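Long-range contacts in bradyzoite pseudokinase 1 (PDB 6M7Z), which is a pseudokinase of a divergent kinase family lacking the glycine-rich loop, a family linked with membrane ultrastructure of the Toxoplasma parasitophorous vacuole: residues L21-I27 / E115-A119; G48-V54 / G75-R81; E94-Y98 / Y123-P127. All blocks are in the same frame, centred on the assembly; numbering follows the deposited sequence.

Interaction 1. Residues L21-I27 / E115-A119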
ATOM      1  N   LEU A  21      -2.223 -14.460  17.299  1.00 39.20           N
ATOM      2  CA  LEU A  21      -0.805 -14.598  17.025  1.00 43.70           C
ATOM      3  C   LEU A  21      -0.424 -16.083  16.955  1.00 46.08           C
ATOM      4  O   LEU A  21       0.268 -16.498  16.025  1.00 56.04           O
ATOM      5  CB  LEU A  21      -0.016 -13.849  18.105  1.00 42.51           C
ATOM      6  CG  LEU A  21       1.489 -14.080  18.106  1.00 45.78           C
ATOM      7  CD1 LEU A  21       2.119 -13.543  16.841  1.00 43.30           C
ATOM      8  CD2 LEU A  21       2.105 -13.431  19.330  1.00 44.64           C
ATOM      9  N   LYS A  22      -0.931 -16.870  17.907  1.00 50.33           N
ATOM     10  CA  LYS A  22      -0.631 -18.310  17.999  1.00 59.88           C
ATOM     11  C   LYS A  22      -1.226 -19.084  16.810  1.00 55.61           C
ATOM     12  O   LYS A  22      -0.667 -20.069  16.391  1.00 62.66           O
ATOM     13  CB  LYS A  22      -1.099 -18.854  19.350  1.00 66.85           C
ATOM     14  CG  LYS A  22      -0.177 -18.466  20.501  1.00 70.86           C
ATOM     15  CD  LYS A  22      -0.612 -18.911  21.879  1.00 79.74           C
ATOM     16  CE  LYS A  22       0.562 -19.022  22.834  1.00 85.31           C
ATOM     17  NZ  LYS A  22       0.203 -18.666  24.229  1.00 88.45           N
ATOM     18  N   GLU A  23      -2.338 -18.604  16.257  1.00 54.31           N
ATOM     19  CA  GLU A  23      -3.016 -19.233  15.113  1.00 53.15           C
ATOM     20  C   GLU A  23      -2.244 -19.056  13.796  1.00 49.07           C
ATOM     21  O   GLU A  23      -2.546 -19.742  12.840  1.00 45.60           O
ATOM     22  CB  GLU A  23      -4.436 -18.674  14.955  1.00 73.85           C
ATOM     23  CG  GLU A  23      -5.423 -19.318  15.931  1.00 98.80           C
ATOM     24  CD  GLU A  23      -6.901 -19.074  15.703  1.00116.81           C
ATOM     25  OE1 GLU A  23      -7.259 -18.027  15.139  1.00109.07           O
ATOM     26  OE2 GLU A  23      -7.687 -19.943  16.104  1.00116.42           O
ATOM     27  N   LEU A  24      -1.310 -18.099  13.706  1.00 46.62           N
ATOM     28  CA  LEU A  24      -0.550 -17.878  12.456  1.00 40.21           C
ATOM     29  C   LEU A  24       0.366 -19.065  12.201  1.00 36.14           C
ATOM     30  O   LEU A  24       1.010 -19.549  13.122  1.00 35.69           O
ATOM     31  CB  LEU A  24       0.306 -16.616  12.547  1.00 43.31           C
ATOM     32  CG  LEU A  24      -0.433 -15.290  12.445  1.00 46.61           C
ATOM     33  CD1 LEU A  24       0.547 -14.138  12.618  1.00 51.09           C
ATOM     34  CD2 LEU A  24      -1.221 -15.204  11.139  1.00 45.59           C
ATOM     35  N   PRO A  25       0.488 -19.532  10.939  1.00 34.49           N
ATOM     36  CA  PRO A  25       1.358 -20.665  10.624  1.00 34.32           C
ATOM     37  C   PRO A  25       2.854 -20.360  10.772  1.00 34.54           C
ATOM     38  O   PRO A  25       3.273 -19.218  10.594  1.00 32.70           O
ATOM     39  CB  PRO A  25       1.010 -20.989   9.163  1.00 34.34           C
ATOM     40  CG  PRO A  25       0.483 -19.688   8.603  1.00 34.28           C
ATOM     41  CD  PRO A  25      -0.220 -19.011   9.761  1.00 33.46           C
ATOM     42  N   ASP A  26       3.629 -21.401  11.103  1.00 37.76           N
ATOM     43  CA  ASP A  26       5.061 -21.309  11.277  1.00 43.31           C
ATOM     44  C   ASP A  26       5.748 -21.102   9.925  1.00 43.69           C
ATOM     45  O   ASP A  26       5.256 -21.504   8.882  1.00 57.27           O
ATOM     46  CB  ASP A  26       5.644 -22.569  11.915  1.00 52.14           C
ATOM     47  CG  ASP A  26       5.375 -22.712  13.402  1.00 69.66           C
ATOM     48  OD1 ASP A  26       4.852 -21.772  14.027  1.00 82.02           O
ATOM     49  OD2 ASP A  26       5.735 -23.767  13.945  1.00 89.79           O
ATOM     50  N   ILE A  27       6.924 -20.478   9.998  1.00 40.52           N
ATOM     51  CA  ILE A  27       7.904 -20.447   8.955  1.00 41.31           C
ATOM     52  C   ILE A  27       9.201 -20.963   9.584  1.00 43.89           C
ATOM     53  O   ILE A  27       9.427 -20.752  10.794  1.00 43.29           O
ATOM     54  CB  ILE A  27       8.043 -19.023   8.383  1.00 43.87           C
ATOM     55  CG1 ILE A  27       9.043 -18.952   7.227  1.00 40.41           C
ATOM     56  CG2 ILE A  27       8.409 -18.017   9.466  1.00 40.36           C
ATOM     57  CD1 ILE A  27       9.020 -17.592   6.511  1.00 43.08           C
ATOM     58  N   GLU A 115       1.173 -14.802   5.360  1.00 38.71           N
ATOM     59  CA  GLU A 115       1.517 -14.271   6.683  1.00 39.05           C
ATOM     60  C   GLU A 115       2.000 -15.432   7.556  1.00 38.54           C
ATOM     61  O   GLU A 115       1.378 -16.468   7.588  1.00 39.33           O
ATOM     62  CB  GLU A 115       0.314 -13.576   7.327  1.00 39.18           C
ATOM     63  CG  GLU A 115      -0.478 -12.694   6.369  1.00 38.91           C
ATOM     64  CD  GLU A 115      -1.386 -13.412   5.370  1.00 38.24           C
ATOM     65  OE1 GLU A 115      -1.833 -14.556   5.664  1.00 41.94           O
ATOM     66  OE2 GLU A 115      -1.667 -12.833   4.307  1.00 36.70           O
ATOM     67  N   TYR A 116       3.115 -15.231   8.266  1.00 40.64           N
ATOM     68  CA  TYR A 116       3.729 -16.277   9.077  1.00 40.22           C
ATOM     69  C   TYR A 116       4.244 -15.695  10.397  1.00 38.84           C
ATOM     70  O   TYR A 116       4.373 -14.504  10.556  1.00 38.07           O
ATOM     71  CB  TYR A 116       4.851 -16.973   8.305  1.00 40.28           C
ATOM     72  CG  TYR A 116       4.395 -17.586   7.010  1.00 42.43           C
ATOM     73  CD1 TYR A 116       4.321 -16.823   5.856  1.00 41.75           C
ATOM     74  CD2 TYR A 116       3.972 -18.911   6.949  1.00 50.54           C
ATOM     75  CE1 TYR A 116       3.874 -17.359   4.661  1.00 44.55           C
ATOM     76  CE2 TYR A 116       3.559 -19.476   5.750  1.00 47.89           C
ATOM     77  CZ  TYR A 116       3.503 -18.696   4.601  1.00 47.35           C
ATOM     78  OH  TYR A 116       3.080 -19.248   3.423  1.00 47.54           O
ATOM     79  N   ARG A 117       4.510 -16.594  11.341  1.00 40.33           N
ATOM     80  CA  ARG A 117       5.082 -16.308  12.629  1.00 40.27           C
ATOM     81  C   ARG A 117       6.324 -17.188  12.774  1.00 39.70           C
ATOM     82  O   ARG A 117       6.283 -18.358  12.470  1.00 40.06           O
ATOM     83  CB  ARG A 117       4.057 -16.600  13.726  1.00 45.78           C
ATOM     84  CG  ARG A 117       4.652 -16.749  15.114  1.00 55.27           C
ATOM     85  CD  ARG A 117       3.643 -16.959  16.220  1.00 62.89           C
ATOM     86  NE  ARG A 117       2.878 -18.162  15.953  1.00 76.32           N
ATOM     87  CZ  ARG A 117       3.317 -19.399  16.164  1.00 95.83           C
ATOM     88  NH1 ARG A 117       4.541 -19.605  16.613  1.00 97.61           N
ATOM     89  NH2 ARG A 117       2.529 -20.431  15.931  1.00 92.22           N
ATOM     90  N   GLY A 118       7.445 -16.589  13.182  1.00 38.57           N
ATOM     91  CA  GLY A 118       8.601 -17.314  13.664  1.00 37.34           C
ATOM     92  C   GLY A 118       8.620 -17.306  15.173  1.00 37.45           C
ATOM     93  O   GLY A 118       7.614 -17.030  15.785  1.00 36.47           O
ATOM     94  N   ALA A 119       9.784 -17.570  15.765  1.00 38.62           N
ATOM     95  CA  ALA A 119       9.933 -17.529  17.234  1.00 41.03           C
ATOM     96  C   ALA A 119       9.754 -16.099  17.775  1.00 41.32           C
ATOM     97  O   ALA A 119       9.128 -15.933  18.793  1.00 41.46           O
ATOM     98  CB  ALA A 119      11.268 -18.107  17.625  1.00 41.93           C
TER

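Interaction 2. Residues G48-V54 / G75-R81. With EDO (1,2-ethanediol), chain H.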
ATOM      1  N   GLY A  48       8.670   0.908  13.412  1.00 80.72           N
ATOM      2  CA  GLY A  48       7.584   0.027  12.953  1.00 82.09           C
ATOM      3  C   GLY A  48       8.131  -1.261  12.348  1.00 78.59           C
ATOM      4  O   GLY A  48       8.974  -1.946  12.951  1.00 79.45           O
ATOM      5  N   SER A  49       7.684  -1.592  11.136  1.00 74.54           N
ATOM      6  CA  SER A  49       8.139  -2.801  10.459  1.00 68.72           C
ATOM      7  C   SER A  49       9.439  -2.518   9.688  1.00 66.42           C
ATOM      8  O   SER A  49       9.779  -1.385   9.366  1.00 69.93           O
ATOM      9  CB  SER A  49       7.073  -3.348   9.547  1.00 70.04           C
ATOM     10  OG  SER A  49       6.794  -2.466   8.475  1.00 77.89           O
ATOM     11  N   THR A  50      10.151  -3.600   9.372  1.00 38.92           N
ATOM     12  CA  THR A  50      11.344  -3.590   8.575  1.00 38.22           C
ATOM     13  C   THR A  50      11.060  -4.413   7.316  1.00 36.11           C
ATOM     14  O   THR A  50      10.388  -5.438   7.365  1.00 35.09           O
ATOM     15  CB  THR A  50      12.482  -4.168   9.408  1.00 38.15           C
ATOM     16  OG1 THR A  50      12.461  -3.362  10.597  1.00 41.95           O
ATOM     17  CG2 THR A  50      13.819  -4.219   8.694  1.00 39.29           C
ATOM     18  N   THR A  51      11.555  -3.914   6.185  1.00 36.64           N
ATOM     19  CA  THR A  51      11.348  -4.543   4.900  1.00 35.73           C
ATOM     20  C   THR A  51      12.668  -5.177   4.473  1.00 35.86           C
ATOM     21  O   THR A  51      13.712  -4.522   4.546  1.00 38.22           O
ATOM     22  CB  THR A  51      10.851  -3.536   3.859  1.00 37.56           C
ATOM     23  OG1 THR A  51       9.544  -3.151   4.276  1.00 36.14           O
ATOM     24  CG2 THR A  51      10.798  -4.089   2.451  1.00 38.55           C
ATOM     25  N   VAL A  52      12.598  -6.441   4.036  1.00 33.03           N
ATOM     26  CA  VAL A  52      13.725  -7.116   3.444  1.00 34.78           C
ATOM     27  C   VAL A  52      13.333  -7.551   2.033  1.00 35.88           C
ATOM     28  O   VAL A  52      12.375  -8.303   1.884  1.00 33.71           O
ATOM     29  CB  VAL A  52      14.155  -8.326   4.288  1.00 34.12           C
ATOM     30  CG1 VAL A  52      15.368  -8.996   3.677  1.00 37.12           C
ATOM     31  CG2 VAL A  52      14.429  -7.951   5.729  1.00 34.64           C
ATOM     32  N   ASN A  53      14.099  -7.138   1.014  1.00 39.71           N
ATOM     33  CA  ASN A  53      13.832  -7.597  -0.351  1.00 38.51           C
ATOM     34  C   ASN A  53      14.510  -8.943  -0.571  1.00 39.86           C
ATOM     35  O   ASN A  53      15.633  -9.129  -0.149  1.00 41.72           O
ATOM     36  CB  ASN A  53      14.325  -6.628  -1.414  1.00 39.57           C
ATOM     37  CG  ASN A  53      13.641  -5.285  -1.327  1.00 42.74           C
ATOM     38  OD1 ASN A  53      12.561  -5.134  -0.755  1.00 42.06           O
ATOM     39  ND2 ASN A  53      14.283  -4.284  -1.893  1.00 48.21           N
ATOM     40  N   VAL A  54      13.801  -9.866  -1.242  1.00 40.84           N
ATOM     41  CA  VAL A  54      14.393 -11.117  -1.692  1.00 41.41           C
ATOM     42  C   VAL A  54      14.205 -11.199  -3.211  1.00 42.61           C
ATOM     43  O   VAL A  54      13.180 -11.680  -3.696  1.00 39.39           O
ATOM     44  CB  VAL A  54      13.792 -12.325  -0.959  1.00 44.77           C
ATOM     45  CG1 VAL A  54      14.520 -13.613  -1.320  1.00 52.29           C
ATOM     46  CG2 VAL A  54      13.780 -12.115   0.546  1.00 49.51           C
ATOM     47  N   GLY A  75      10.449 -11.527  -7.840  1.00 41.34           N
ATOM     48  CA  GLY A  75      10.983 -11.462  -6.481  1.00 38.77           C
ATOM     49  C   GLY A  75       9.893 -11.168  -5.461  1.00 35.84           C
ATOM     50  O   GLY A  75       8.769 -10.867  -5.837  1.00 35.10           O
ATOM     51  N   VAL A  76      10.232 -11.261  -4.168  1.00 38.96           N
ATOM     52  CA  VAL A  76       9.293 -10.939  -3.093  1.00 39.38           C
ATOM     53  C   VAL A  76       9.978 -10.020  -2.082  1.00 36.74           C
ATOM     54  O   VAL A  76      11.194  -9.920  -2.013  1.00 38.10           O
ATOM     55  CB  VAL A  76       8.736 -12.192  -2.387  1.00 40.17           C
ATOM     56  CG1 VAL A  76       8.040 -13.130  -3.361  1.00 44.38           C
ATOM     57  CG2 VAL A  76       9.799 -12.931  -1.585  1.00 39.31           C
ATOM     58  N   SER A  77       9.150  -9.354  -1.291  1.00 37.52           N
ATOM     59  CA  SER A  77       9.616  -8.604  -0.134  1.00 38.75           C
ATOM     60  C   SER A  77       8.894  -9.094   1.122  1.00 34.93           C
ATOM     61  O   SER A  77       7.771  -9.564   1.076  1.00 34.74           O
ATOM     62  CB  SER A  77       9.439  -7.128  -0.337  1.00 40.60           C
ATOM     63  OG  SER A  77       8.075  -6.840  -0.581  1.00 46.26           O
ATOM     64  N   ALA A  78       9.608  -9.027   2.239  1.00 35.49           N
ATOM     65  CA  ALA A  78       9.099  -9.458   3.528  1.00 33.87           C
ATOM     66  C   ALA A  78       9.025  -8.243   4.458  1.00 33.34           C
ATOM     67  O   ALA A  78       9.964  -7.475   4.587  1.00 34.11           O
ATOM     68  CB  ALA A  78       9.987 -10.530   4.093  1.00 32.67           C
ATOM     69  N   LYS A  79       7.856  -8.060   5.059  1.00 32.06           N
ATOM     70  CA  LYS A  79       7.627  -7.091   6.105  1.00 32.50           C
ATOM     71  C   LYS A  79       7.708  -7.834   7.438  1.00 29.64           C
ATOM     72  O   LYS A  79       6.902  -8.728   7.703  1.00 29.53           O
ATOM     73  CB  LYS A  79       6.252  -6.455   5.874  1.00 36.06           C
ATOM     74  CG  LYS A  79       6.110  -5.036   6.360  1.00 42.41           C
ATOM     75  CD  LYS A  79       4.750  -4.398   6.062  1.00 47.82           C
ATOM     76  CE  LYS A  79       4.467  -4.123   4.601  1.00 47.51           C
ATOM     77  NZ  LYS A  79       3.010  -4.068   4.319  1.00 44.16           N
ATOM     78  N   VAL A  80       8.675  -7.480   8.272  1.00 28.46           N
ATOM     79  CA  VAL A  80       8.907  -8.193   9.522  1.00 28.86           C
ATOM     80  C   VAL A  80       8.696  -7.240  10.704  1.00 28.80           C
ATOM     81  O   VAL A  80       9.035  -6.063  10.625  1.00 27.82           O
ATOM     82  CB  VAL A  80      10.305  -8.829   9.559  1.00 29.27           C
ATOM     83  CG1 VAL A  80      10.536  -9.654   8.323  1.00 30.73           C
ATOM     84  CG2 VAL A  80      11.414  -7.829   9.700  1.00 30.68           C
ATOM     85  N   ARG A  81       8.120  -7.766  11.784  1.00 29.04           N
ATOM     86  CA  ARG A  81       7.912  -7.031  13.026  1.00 30.36           C
ATOM     87  C   ARG A  81       8.311  -7.934  14.198  1.00 31.23           C
ATOM     88  O   ARG A  81       8.025  -9.147  14.206  1.00 29.79           O
ATOM     89  CB  ARG A  81       6.452  -6.616  13.227  1.00 31.87           C
ATOM     90  CG  ARG A  81       5.982  -5.400  12.436  1.00 34.12           C
ATOM     91  CD  ARG A  81       4.605  -4.922  12.813  1.00 38.02           C
ATOM     92  NE  ARG A  81       4.373  -3.482  12.650  1.00 43.22           N
ATOM     93  CZ  ARG A  81       3.847  -2.913  11.567  1.00 54.03           C
ATOM     94  NH1 ARG A  81       3.704  -3.622  10.458  1.00 54.38           N
ATOM     95  NH2 ARG A  81       3.424  -1.657  11.615  1.00 49.82           N
TER
HETATM   96  C1  EDO H 402       4.046  -7.785  10.368  1.00 42.01           C
HETATM   97  O1  EDO H 402       5.047  -8.601   9.728  1.00 29.78           O
HETATM   98  C2  EDO H 402       3.878  -6.495   9.565  1.00 47.63           C
HETATM   99  O2  EDO H 402       2.871  -5.626  10.107  1.00 43.29           O

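Interaction 3. Residues E94-Y98 / Y123-P127. With EDO (1,2-ethanediol), chain H.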
ATOM      1  N   GLU A  94      -1.693  -6.217  11.093  1.00 26.43           N
ATOM      2  CA  GLU A  94      -1.668  -6.172   9.646  1.00 27.27           C
ATOM      3  C   GLU A  94      -1.968  -7.567   9.078  1.00 28.07           C
ATOM      4  O   GLU A  94      -2.778  -7.706   8.163  1.00 28.15           O
ATOM      5  CB  GLU A  94      -0.350  -5.584   9.138  1.00 27.01           C
ATOM      6  CG  GLU A  94      -0.430  -5.171   7.685  1.00 28.43           C
ATOM      7  CD  GLU A  94       0.822  -4.547   7.077  1.00 29.19           C
ATOM      8  OE1 GLU A  94       1.861  -4.409   7.828  1.00 29.73           O
ATOM      9  OE2 GLU A  94       0.769  -4.197   5.860  1.00 28.93           O
ATOM     10  N   PRO A  95      -1.332  -8.659   9.563  1.00 27.59           N
ATOM     11  CA  PRO A  95      -1.735 -10.004   9.139  1.00 27.99           C
ATOM     12  C   PRO A  95      -3.238 -10.269   9.319  1.00 28.56           C
ATOM     13  O   PRO A  95      -3.883 -10.884   8.443  1.00 27.93           O
ATOM     14  CB  PRO A  95      -0.905 -10.921  10.043  1.00 28.86           C
ATOM     15  CG  PRO A  95       0.340 -10.080  10.362  1.00 29.60           C
ATOM     16  CD  PRO A  95      -0.169  -8.661  10.477  1.00 28.47           C
ATOM     17  N   TYR A  96      -3.797  -9.799  10.440  1.00 30.21           N
ATOM     18  CA  TYR A  96      -5.214  -9.970  10.700  1.00 33.70           C
ATOM     19  C   TYR A  96      -6.037  -9.303   9.584  1.00 33.30           C
ATOM     20  O   TYR A  96      -6.951  -9.931   9.051  1.00 34.30           O
ATOM     21  CB  TYR A  96      -5.567  -9.402  12.076  1.00 37.25           C
ATOM     22  CG  TYR A  96      -7.016  -9.549  12.456  1.00 39.17           C
ATOM     23  CD1 TYR A  96      -7.954  -8.616  12.071  1.00 45.10           C
ATOM     24  CD2 TYR A  96      -7.452 -10.630  13.195  1.00 42.73           C
ATOM     25  CE1 TYR A  96      -9.284  -8.739  12.444  1.00 51.80           C
ATOM     26  CE2 TYR A  96      -8.780 -10.787  13.547  1.00 48.70           C
ATOM     27  CZ  TYR A  96      -9.705  -9.838  13.169  1.00 54.95           C
ATOM     28  OH  TYR A  96     -11.021  -9.979  13.509  1.00 63.01           O
ATOM     29  N   LEU A  97      -5.741  -8.038   9.249  1.00 32.66           N
ATOM     30  CA  LEU A  97      -6.459  -7.352   8.171  1.00 35.55           C
ATOM     31  C   LEU A  97      -6.411  -8.187   6.891  1.00 34.29           C
ATOM     32  O   LEU A  97      -7.433  -8.373   6.256  1.00 34.66           O
ATOM     33  CB  LEU A  97      -5.861  -5.974   7.886  1.00 35.77           C
ATOM     34  CG  LEU A  97      -6.073  -4.894   8.937  1.00 38.63           C
ATOM     35  CD1 LEU A  97      -5.595  -3.545   8.387  1.00 41.58           C
ATOM     36  CD2 LEU A  97      -7.533  -4.772   9.353  1.00 41.64           C
ATOM     37  N   TYR A  98      -5.226  -8.677   6.524  1.00 36.17           N
ATOM     38  CA  TYR A  98      -5.068  -9.392   5.253  1.00 35.88           C
ATOM     39  C   TYR A  98      -5.859 -10.701   5.264  1.00 39.81           C
ATOM     40  O   TYR A  98      -6.433 -11.049   4.238  1.00 49.56           O
ATOM     41  CB  TYR A  98      -3.590  -9.614   4.902  1.00 32.99           C
ATOM     42  CG  TYR A  98      -2.986  -8.457   4.146  1.00 32.49           C
ATOM     43  CD1 TYR A  98      -3.305  -8.242   2.818  1.00 32.83           C
ATOM     44  CD2 TYR A  98      -2.120  -7.564   4.752  1.00 32.82           C
ATOM     45  CE1 TYR A  98      -2.764  -7.189   2.099  1.00 33.59           C
ATOM     46  CE2 TYR A  98      -1.571  -6.503   4.050  1.00 34.98           C
ATOM     47  CZ  TYR A  98      -1.885  -6.315   2.711  1.00 33.94           C
ATOM     48  OH  TYR A  98      -1.348  -5.272   2.004  1.00 33.26           O
ATOM     49  N   TYR A 123       5.801 -12.162   9.861  1.00 27.70           N
ATOM     50  CA  TYR A 123       6.188 -11.917   8.487  1.00 28.58           C
ATOM     51  C   TYR A 123       4.937 -11.718   7.613  1.00 28.85           C
ATOM     52  O   TYR A 123       3.945 -12.424   7.774  1.00 28.90           O
ATOM     53  CB  TYR A 123       6.960 -13.093   7.893  1.00 28.75           C
ATOM     54  CG  TYR A 123       8.236 -13.491   8.580  1.00 29.46           C
ATOM     55  CD1 TYR A 123       8.221 -14.165   9.790  1.00 30.54           C
ATOM     56  CD2 TYR A 123       9.455 -13.277   7.982  1.00 30.46           C
ATOM     57  CE1 TYR A 123       9.389 -14.560  10.416  1.00 31.48           C
ATOM     58  CE2 TYR A 123      10.641 -13.661   8.593  1.00 32.06           C
ATOM     59  CZ  TYR A 123      10.606 -14.325   9.804  1.00 32.25           C
ATOM     60  OH  TYR A 123      11.767 -14.711  10.412  1.00 35.45           O
ATOM     61  N   ILE A 124       4.993 -10.752   6.694  1.00 29.09           N
ATOM     62  CA  ILE A 124       4.071 -10.630   5.598  1.00 29.91           C
ATOM     63  C   ILE A 124       4.895 -10.554   4.315  1.00 28.98           C
ATOM     64  O   ILE A 124       5.766  -9.705   4.197  1.00 30.21           O
ATOM     65  CB  ILE A 124       3.171  -9.381   5.706  1.00 32.28           C
ATOM     66  CG1 ILE A 124       2.363  -9.357   6.994  1.00 34.23           C
ATOM     67  CG2 ILE A 124       2.259  -9.262   4.475  1.00 34.59           C
ATOM     68  CD1 ILE A 124       1.431  -8.168   7.081  1.00 37.55           C
ATOM     69  N   PHE A 125       4.589 -11.423   3.357  1.00 28.33           N
ATOM     70  CA  PHE A 125       5.257 -11.409   2.083  1.00 27.89           C
ATOM     71  C   PHE A 125       4.390 -10.621   1.087  1.00 28.11           C
ATOM     72  O   PHE A 125       3.157 -10.677   1.112  1.00 28.32           O
ATOM     73  CB  PHE A 125       5.589 -12.840   1.665  1.00 27.61           C
ATOM     74  CG  PHE A 125       6.678 -13.476   2.498  1.00 27.03           C
ATOM     75  CD1 PHE A 125       6.384 -14.123   3.687  1.00 26.49           C
ATOM     76  CD2 PHE A 125       8.010 -13.387   2.114  1.00 27.01           C
ATOM     77  CE1 PHE A 125       7.393 -14.665   4.472  1.00 26.46           C
ATOM     78  CE2 PHE A 125       9.016 -13.924   2.903  1.00 26.70           C
ATOM     79  CZ  PHE A 125       8.709 -14.574   4.080  1.00 26.99           C
ATOM     80  N   HIS A 126       5.063  -9.841   0.239  1.00 28.22           N
ATOM     81  CA  HIS A 126       4.458  -9.065  -0.824  1.00 28.62           C
ATOM     82  C   HIS A 126       5.212  -9.328  -2.117  1.00 29.07           C
ATOM     83  O   HIS A 126       6.380  -9.690  -2.085  1.00 28.86           O
ATOM     84  CB  HIS A 126       4.514  -7.559  -0.526  1.00 28.65           C
ATOM     85  CG  HIS A 126       3.729  -7.142   0.663  1.00 28.72           C
ATOM     86  ND1 HIS A 126       2.367  -7.267   0.715  1.00 29.47           N
ATOM     87  CD2 HIS A 126       4.118  -6.586   1.829  1.00 28.62           C
ATOM     88  CE1 HIS A 126       1.939  -6.815   1.884  1.00 30.00           C
ATOM     89  NE2 HIS A 126       3.001  -6.408   2.594  1.00 28.68           N
ATOM     90  N   PRO A 127       4.595  -9.063  -3.290  1.00 30.06           N
ATOM     91  CA  PRO A 127       5.351  -8.999  -4.529  1.00 31.07           C
ATOM     92  C   PRO A 127       6.403  -7.896  -4.348  1.00 31.60           C
ATOM     93  O   PRO A 127       6.136  -6.892  -3.673  1.00 30.24           O
ATOM     94  CB  PRO A 127       4.329  -8.620  -5.603  1.00 31.82           C
ATOM     95  CG  PRO A 127       2.972  -8.813  -4.970  1.00 31.44           C
ATOM     96  CD  PRO A 127       3.171  -8.741  -3.472  1.00 30.38           C
TER
HETATM   97  C1  EDO H 402       4.046  -7.785  10.368  1.00 42.01           C
HETATM   98  O1  EDO H 402       5.047  -8.601   9.728  1.00 29.78           O
HETATM   99  C2  EDO H 402       3.878  -6.495   9.565  1.00 47.63           C
HETATM  100  O2  EDO H 402       2.871  -5.626  10.107  1.00 43.29           O

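Interaction 1. Residues L21-I27 / E115-A119
The flat guanidinium of Arg117 meets a cluster of oxygens from 21-27, with Leu21 O at its edge near the plane and Lys22 O, Leu24 O and Asp26 OD1 approaching obliquely. Arg117 NE makes a weak hydrogen bond to Leu21 O (3.1 Å). Arg117 NH2 is shared: it donates to Lys22 O (3.2 Å), which lies 28° out of the guanidinium plane, and more weakly to Leu24 O. Asp26 OD1 adds a salt bridge to Arg117 NH2 (3.3 Å) that rests on charge alone, because OD1 lies well out of the guanidinium plane and no N-H points at it. The carboxylate and guanidinium planes stand 84° apart. The Arg117 chain bends at chi3 (60°), turning the head back over the end of helix 14-23, while its CD packs against Leu21 CD1 and its CB against Leu24 CB. Beyond the guanidinium, the backbones pair in a single bridge between Asp26 and Arg117: Arg117 N donates to Pro25 O (3.0 Å), and Ile27 N returns a weak bond to Arg117 O. Pro25 and Ile27 both cross the Tyr116 side chain at about a right angle, Pro25 CG meeting Tyr116 CD2 (3.9 Å) and Ile27 CB meeting Tyr116 CB (3.8 Å). Leu64 and Leu65 of helix 59-65 also touch Tyr116. Glu115 turns its carboxylate to Arg99 and Ser112. Chemically, one arginine draws together the carbonyls where helix 14-23 ends and a nearby carboxylate, tying the segment that leaves this helix to the outermost strand 114-117; its positive charge would probably be well matched by these oxygens.

Interaction 2. Residues G48-V54 / G75-R81
Val54 N donates to Val76 O over 2.7 Å, the shortest bond of an antiparallel ladder between strands 50-54 and 76-82. Val76 N answers to Val54 O, and the same reciprocal pairing recurs at Val52 with Ala78 and at Thr50 with Val80, where Val80 N reaches Thr50 O (2.8 Å) almost in line with the carbonyl. Thr51 with Lys79 and Asn53 with Ser77 are the non-hydrogen-bonded pairs, the latter closing to 4.3 Å between CA atoms. Gly75, just past helix 69-74, has a positive phi (84°) as the chain enters the strand. On one face of the sheet Thr50, Val52, Val54, Val76, Ala78 and Val80 form a mostly apolar strip. Val80 CG2, between the backbone N and the carbonyl carbon, lies against Thr50 CB (3.8 Å), and Ile34 and Leu38 of helix 33-39 cover part of this strip. The other face carries Thr51, Asn53, Ser77 and Lys79. Here Ser49 OG touches Lys79 CG (3.4 Å), while Ser49 CB sits over one face of the Arg81 guanidinium, offset toward its rim; Ser49 is poorly ordered. Arg81 makes a salt bridge with Asp189. Lys79 O accepts a hydrogen bond from O1 of the ethanediol (2.7 Å), probably a crystallisation additive. The Lys79 ammonium extends to Glu94 of helix 88-101 in a salt bridge. This pair matches the beta3 lysine and helix-C glutamate of the protein kinase N-lobe, here probably kept in a divergent kinase fold.

Interaction 3. Residues E94-Y98 / Y123-P127
Helix 94-98 passes over strand 123-127 with the segment axes 9.6 Å apart at closest and their directions at 52°, so the gap is bridged mainly by side chains. Ile124 carries most of the contact. Its CG1 stands anti to the carbonyl carbon (chi1 -58°), bringing Ile124 CD1 against Glu94 CG (3.6 Å) and Pro95 CD (3.8 Å). Tyr98 CD2 approaches the same methyl more loosely. One turn along, Tyr98 and His126 form an offset edge-to-face pair, the edge of His126 toward the face of Tyr98, with ring centroids 5.8 Å apart and planes at 60°; His126 CE1 comes to Tyr98 OH at 3.6 Å. Both rings are anchored through polar atoms: Tyr98 OH bonds to Leu110 O, and His126 uses ND1 toward Pro111 O and NE2 toward Lys79 NZ, which fixes its rotation. Glu94 is extended beyond CG; with OE2 engaged by Lys79, Glu94 OE1 accepts a hydrogen bond from O2 of the ethanediol (2.8 Å). The contact thus lies between helix 88-101 and the inner strand 121-127, which is flanked by strand 76-82 on one side and strand 114-117 on the other.

Overall arrangement
All three contacts reach the antiparallel sheet whose order is 50-54, 76-82, 121-127, 114-117, on the same side of the chain's centre. Interaction 2 joins the first two strands, interaction 3 sets helix 88-101 over the third, and interaction 1 fixes the segment after helix 14-23 to the fourth. The centres of interactions 2 and 3 lie about 10 Å apart, those of interactions 1 and 3 about 11 Å, and those of interactions 1 and 2 about 15 Å. In sequence, interaction 2 falls between the two segments of interaction 1 and closes before interaction 3 opens, while 1 and 3 interleave. Together they build a kinase-like N-lobe, in which interaction 3 touches both of the others, which do not touch each other.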